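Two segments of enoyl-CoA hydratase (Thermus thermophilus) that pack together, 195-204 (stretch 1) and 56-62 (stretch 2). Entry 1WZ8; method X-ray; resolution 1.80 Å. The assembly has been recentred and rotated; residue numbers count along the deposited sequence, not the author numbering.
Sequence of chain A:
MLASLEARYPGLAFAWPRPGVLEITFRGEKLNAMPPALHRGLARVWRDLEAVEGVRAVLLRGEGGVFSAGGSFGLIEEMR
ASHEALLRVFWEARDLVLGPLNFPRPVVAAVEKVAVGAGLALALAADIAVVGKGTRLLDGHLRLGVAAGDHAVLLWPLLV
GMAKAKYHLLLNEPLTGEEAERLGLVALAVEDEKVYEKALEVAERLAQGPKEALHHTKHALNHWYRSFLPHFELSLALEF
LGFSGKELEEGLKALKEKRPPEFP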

ATOM      1  N   VAL A 195      -3.453 -38.104   5.898  1.00 15.38           N
ATOM      2  CA  VAL A 195      -2.863 -36.776   6.073  1.00 14.31           C
ATOM      3  C   VAL A 195      -1.338 -36.755   6.084  1.00 15.15           C
ATOM      4  O   VAL A 195      -0.715 -36.122   5.224  1.00 14.57           O
ATOM      5  CB  VAL A 195      -3.396 -36.093   7.360  1.00 15.17           C
ATOM      6  CG1 VAL A 195      -2.719 -34.733   7.558  1.00 13.74           C
ATOM      7  CG2 VAL A 195      -4.912 -35.920   7.257  1.00 15.40           C
ATOM      8  N   TYR A 196      -0.727 -37.432   7.051  1.00 14.28           N
ATOM      9  CA  TYR A 196       0.729 -37.447   7.111  1.00 15.46           C
ATOM     10  C   TYR A 196       1.344 -37.985   5.818  1.00 14.57           C
ATOM     11  O   TYR A 196       2.295 -37.413   5.286  1.00 16.49           O
ATOM     12  CB  TYR A 196       1.226 -38.282   8.293  1.00 15.49           C
ATOM     13  CG  TYR A 196       2.734 -38.370   8.333  1.00 15.57           C
ATOM     14  CD1 TYR A 196       3.508 -37.243   8.601  1.00 15.33           C
ATOM     15  CD2 TYR A 196       3.391 -39.568   8.051  1.00 16.62           C
ATOM     16  CE1 TYR A 196       4.903 -37.307   8.586  1.00 17.06           C
ATOM     17  CE2 TYR A 196       4.785 -39.640   8.033  1.00 16.60           C
ATOM     18  CZ  TYR A 196       5.532 -38.506   8.302  1.00 17.14           C
ATOM     19  OH  TYR A 196       6.909 -38.570   8.281  1.00 18.01           O
ATOM     20  N   GLU A 197       0.802 -39.089   5.313  1.00 16.74           N
ATOM     21  CA  GLU A 197       1.309 -39.686   4.081  1.00 16.50           C
ATOM     22  C   GLU A 197       1.331 -38.706   2.909  1.00 16.33           C
ATOM     23  O   GLU A 197       2.331 -38.609   2.192  1.00 14.78           O
ATOM     24  CB  GLU A 197       0.469 -40.914   3.710  1.00 18.94           C
ATOM     25  CG  GLU A 197       0.744 -41.470   2.326  1.00 24.59           C
ATOM     26  CD  GLU A 197      -0.057 -42.727   2.039  1.00 28.71           C
ATOM     27  OE1 GLU A 197       0.182 -43.745   2.723  1.00 30.47           O
ATOM     28  OE2 GLU A 197      -0.927 -42.696   1.140  1.00 30.07           O
ATOM     29  N   LYS A 198       0.226 -37.990   2.706  1.00 13.80           N
ATOM     30  CA  LYS A 198       0.133 -37.028   1.609  1.00 13.15           C
ATOM     31  C   LYS A 198       1.027 -35.820   1.873  1.00 12.12           C
ATOM     32  O   LYS A 198       1.665 -35.301   0.961  1.00  9.89           O
ATOM     33  CB  LYS A 198      -1.316 -36.561   1.430  1.00 14.37           C
ATOM     34  CG  LYS A 198      -1.531 -35.567   0.290  1.00 15.38           C
ATOM     35  CD  LYS A 198      -1.234 -36.196  -1.074  1.00 20.16           C
ATOM     36  CE  LYS A 198      -1.512 -35.225  -2.215  1.00 20.62           C
ATOM     37  NZ  LYS A 198      -1.271 -35.841  -3.556  1.00 22.74           N
ATOM     38  N   ALA A 199       1.069 -35.368   3.121  1.00 11.05           N
ATOM     39  CA  ALA A 199       1.904 -34.221   3.457  1.00 11.53           C
ATOM     40  C   ALA A 199       3.369 -34.541   3.170  1.00 12.41           C
ATOM     41  O   ALA A 199       4.107 -33.712   2.636  1.00 13.33           O
ATOM     42  CB  ALA A 199       1.721 -33.846   4.923  1.00  9.92           C
ATOM     43  N   LEU A 200       3.792 -35.749   3.524  1.00 13.76           N
ATOM     44  CA  LEU A 200       5.172 -36.162   3.286  1.00 13.33           C
ATOM     45  C   LEU A 200       5.444 -36.220   1.782  1.00 13.36           C
ATOM     46  O   LEU A 200       6.510 -35.814   1.315  1.00 13.54           O
ATOM     47  CB  LEU A 200       5.430 -37.534   3.927  1.00 14.76           C
ATOM     48  CG  LEU A 200       6.841 -38.097   3.736  1.00 15.29           C
ATOM     49  CD1 LEU A 200       7.867 -37.105   4.273  1.00 15.14           C
ATOM     50  CD2 LEU A 200       6.958 -39.442   4.438  1.00 17.07           C
ATOM     51  N   GLU A 201       4.474 -36.719   1.024  1.00 12.31           N
ATOM     52  CA  GLU A 201       4.606 -36.812  -0.428  1.00 13.35           C
ATOM     53  C   GLU A 201       4.809 -35.412  -1.020  1.00 12.11           C
ATOM     54  O   GLU A 201       5.638 -35.203  -1.921  1.00 10.23           O
ATOM     55  CB  GLU A 201       3.345 -37.445  -1.020  1.00 16.69           C
ATOM     56  CG  GLU A 201       3.366 -37.581  -2.537  1.00 21.20           C
ATOM     57  CD  GLU A 201       2.009 -37.959  -3.100  1.00 27.32           C
ATOM     58  OE1 GLU A 201       1.447 -38.992  -2.673  1.00 29.01           O
ATOM     59  OE2 GLU A 201       1.502 -37.220  -3.971  1.00 30.76           O
ATOM     60  N   VAL A 202       4.038 -34.456  -0.513  1.00 11.98           N
ATOM     61  CA  VAL A 202       4.136 -33.076  -0.972  1.00 12.50           C
ATOM     62  C   VAL A 202       5.518 -32.527  -0.629  1.00 12.10           C
ATOM     63  O   VAL A 202       6.189 -31.924  -1.469  1.00 11.27           O
ATOM     64  CB  VAL A 202       3.048 -32.195  -0.305  1.00 11.02           C
ATOM     65  CG1 VAL A 202       3.256 -30.733  -0.678  1.00 12.14           C
ATOM     66  CG2 VAL A 202       1.664 -32.654  -0.754  1.00 12.98           C
ATOM     67  N   ALA A 203       5.943 -32.745   0.611  1.00 13.63           N
ATOM     68  CA  ALA A 203       7.245 -32.260   1.054  1.00 14.35           C
ATOM     69  C   ALA A 203       8.362 -32.860   0.213  1.00 14.41           C
ATOM     70  O   ALA A 203       9.291 -32.159  -0.189  1.00 13.51           O
ATOM     71  CB  ALA A 203       7.459 -32.596   2.524  1.00 13.89           C
ATOM     72  N   GLU A 204       8.278 -34.160  -0.055  1.00 14.26           N
ATOM     73  CA  GLU A 204       9.308 -34.810  -0.849  1.00 15.44           C
ATOM     74  C   GLU A 204       9.371 -34.192  -2.241  1.00 14.78           C
ATOM     75  O   GLU A 204      10.461 -33.912  -2.745  1.00 13.53           O
ATOM     76  CB  GLU A 204       9.046 -36.315  -0.951  1.00 19.34           C
ATOM     77  CG  GLU A 204      10.153 -37.074  -1.671  1.00 24.13           C
ATOM     78  CD  GLU A 204      10.016 -38.578  -1.541  1.00 27.18           C
ATOM     79  OE1 GLU A 204      10.906 -39.300  -2.034  1.00 31.91           O
ATOM     80  OE2 GLU A 204       9.022 -39.039  -0.944  1.00 28.97           O
TER
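Stretch 2 (56-62) RAVLLRG

A strand packs well against a helix when the two surfaces are complementary, and the usual solution is for the strand to offer alternate side chains to one stripe of the helix. The pairing of segments 195-204 and 56-62 in this enoyl-CoA hydratase is a compact worked example. Stretch 1 is helical throughout, its backbone closed by i to i+4 hydrogen bonds such as Ala203 N to Ala199 O at 2.9 Å. Stretch 2 begins with Arg56 in a loop or turn and then runs as an extended strand from Ala57 to Gly62. The two axes approach to 8.4 Å, and their N-to-C directions make an angle of 167°, so the strand runs nearly antiparallel to the helix. The register follows: Ala57 lies by Ala203, with CA of Ala57 6.0 Å from CA of Ala203, and Arg61 lies by Tyr196, where the CA of Arg61 and the CA of Tyr196 are 7.8 Å apart. The backbones are thus closer at the alanine pair than at the pair of large side chains.

Strand alternation decides which residues take part. Ala57, Leu59 and Arg61 direct their CA-to-CB bonds toward the helix, whereas that of Val58 points away and Leu60 is out of reach. On the helix, Tyr196, Ala199 and Ala203 point toward the strand, spaced by three and four residues as one helical stripe requires, and Leu200 joins them from a sideways direction.

The principal bump is Leu59, which has the largest area covered by the other stretch. It settles in a hollow left open by the small side chains of Ala199 and Ala203, with Tyr196 and Leu200 helping to wall it. CD1 of Leu59 lies 3.9 Å from CB of Ala199, while CD2 of Leu59 meets CD1 of Leu200 at 3.8 Å and CE1 of Tyr196 at 3.7 Å. Nearer the strand backbone, CB of Leu59 is 4.4 Å from CB of Ala203. The leucine, with chi1 t and chi2 p, therefore spreads its two methyls over different parts of the helix surface.

At the alanine end the fit is between small groups: CB of Ala57 rests 3.6 Å from the backbone O of Ala203, a close packing contact at the point where the strand lies near the helix backbone.

The other end is broad and flat. Arg61 is extended, all four chi angles near 180°, and its guanidinium lies flat over one face of the Tyr196 ring. The planes differ by only 8° and the centres are 3.8 Å apart; the closest atoms, NH1 of Arg61 and CG of Tyr196, are separated by 3.3 Å. The guanidinium carbon CZ of Arg61 is likewise 3.8 Å from the centroid of the Tyr196 ring, 29° off its normal, so charge meets the pi face as a cation-pi contact. No hydrogen bond crosses between the stretches; this modest interface, 356 Å² in all, relies on apolar packing and one stack.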

ATOM      1  N   ARG A  56      15.664 -28.750   2.153  1.00 14.71           N
ATOM      2  CA  ARG A  56      15.039 -28.348   0.898  1.00 14.30           C
ATOM      3  C   ARG A  56      13.544 -28.123   1.125  1.00 13.47           C
ATOM      4  O   ARG A  56      12.878 -27.454   0.338  1.00 13.75           O
ATOM      5  CB  ARG A  56      15.285 -29.404  -0.191  1.00 13.52           C
ATOM      6  CG  ARG A  56      16.771 -29.559  -0.553  1.00 13.72           C
ATOM      7  CD  ARG A  56      17.021 -30.658  -1.588  1.00 14.42           C
ATOM      8  NE  ARG A  56      16.643 -30.274  -2.948  1.00 15.92           N
ATOM      9  CZ  ARG A  56      17.397 -29.550  -3.772  1.00 17.02           C
ATOM     10  NH1 ARG A  56      18.592 -29.111  -3.392  1.00 16.47           N
ATOM     11  NH2 ARG A  56      16.955 -29.268  -4.991  1.00 15.37           N
ATOM     12  N   ALA A  57      13.031 -28.682   2.217  1.00 12.56           N
ATOM     13  CA  ALA A  57      11.627 -28.524   2.585  1.00 12.69           C
ATOM     14  C   ALA A  57      11.449 -28.904   4.047  1.00 13.12           C
ATOM     15  O   ALA A  57      12.131 -29.800   4.549  1.00 14.97           O
ATOM     16  CB  ALA A  57      10.737 -29.401   1.705  1.00 13.23           C
ATOM     17  N   VAL A  58      10.546 -28.209   4.730  1.00 12.29           N
ATOM     18  CA  VAL A  58      10.263 -28.488   6.132  1.00 11.23           C
ATOM     19  C   VAL A  58       8.858 -29.069   6.260  1.00 12.19           C
ATOM     20  O   VAL A  58       7.911 -28.589   5.633  1.00 11.85           O
ATOM     21  CB  VAL A  58      10.370 -27.207   6.986  1.00 12.18           C
ATOM     22  CG1 VAL A  58       9.847 -27.463   8.398  1.00 12.33           C
ATOM     23  CG2 VAL A  58      11.825 -26.752   7.042  1.00 12.14           C
ATOM     24  N   LEU A  59       8.736 -30.119   7.065  1.00 10.68           N
ATOM     25  CA  LEU A  59       7.454 -30.771   7.286  1.00 11.76           C
ATOM     26  C   LEU A  59       7.110 -30.648   8.763  1.00 11.26           C
ATOM     27  O   LEU A  59       7.882 -31.072   9.619  1.00 13.46           O
ATOM     28  CB  LEU A  59       7.532 -32.249   6.887  1.00 12.23           C
ATOM     29  CG  LEU A  59       6.293 -33.110   7.159  1.00 12.46           C
ATOM     30  CD1 LEU A  59       5.078 -32.507   6.458  1.00 14.47           C
ATOM     31  CD2 LEU A  59       6.544 -34.538   6.674  1.00 14.74           C
ATOM     32  N   LEU A  60       5.954 -30.064   9.055  1.00  9.61           N
ATOM     33  CA  LEU A  60       5.521 -29.884  10.435  1.00 10.92           C
ATOM     34  C   LEU A  60       4.447 -30.891  10.801  1.00 11.80           C
ATOM     35  O   LEU A  60       3.509 -31.116  10.034  1.00 10.14           O
ATOM     36  CB  LEU A  60       4.973 -28.470  10.635  1.00 12.27           C
ATOM     37  CG  LEU A  60       5.958 -27.323  10.410  1.00 15.11           C
ATOM     38  CD1 LEU A  60       5.217 -25.988  10.502  1.00 12.62           C
ATOM     39  CD2 LEU A  60       7.080 -27.398  11.445  1.00 15.07           C
ATOM     40  N   ARG A  61       4.584 -31.496  11.976  1.00 11.70           N
ATOM     41  CA  ARG A  61       3.610 -32.473  12.436  1.00 13.61           C
ATOM     42  C   ARG A  61       3.576 -32.464  13.955  1.00 14.43           C
ATOM     43  O   ARG A  61       4.603 -32.268  14.606  1.00 12.31           O
ATOM     44  CB  ARG A  61       3.977 -33.879  11.950  1.00 16.59           C
ATOM     45  CG  ARG A  61       2.919 -34.929  12.260  1.00 18.72           C
ATOM     46  CD  ARG A  61       3.395 -36.350  11.954  1.00 20.60           C
ATOM     47  NE  ARG A  61       2.279 -37.298  11.946  1.00 23.01           N
ATOM     48  CZ  ARG A  61       2.399 -38.599  11.698  1.00 23.08           C
ATOM     49  NH1 ARG A  61       3.591 -39.122  11.439  1.00 25.02           N
ATOM     50  NH2 ARG A  61       1.327 -39.378  11.701  1.00 23.04           N
ATOM     51  N   GLY A  62       2.387 -32.659  14.515  1.00 14.44           N
ATOM     52  CA  GLY A  62       2.253 -32.696  15.958  1.00 16.49           C
ATOM     53  C   GLY A  62       2.372 -34.144  16.383  1.00 18.31           C
ATOM     54  O   GLY A  62       2.014 -35.041  15.622  1.00 19.02           O
TER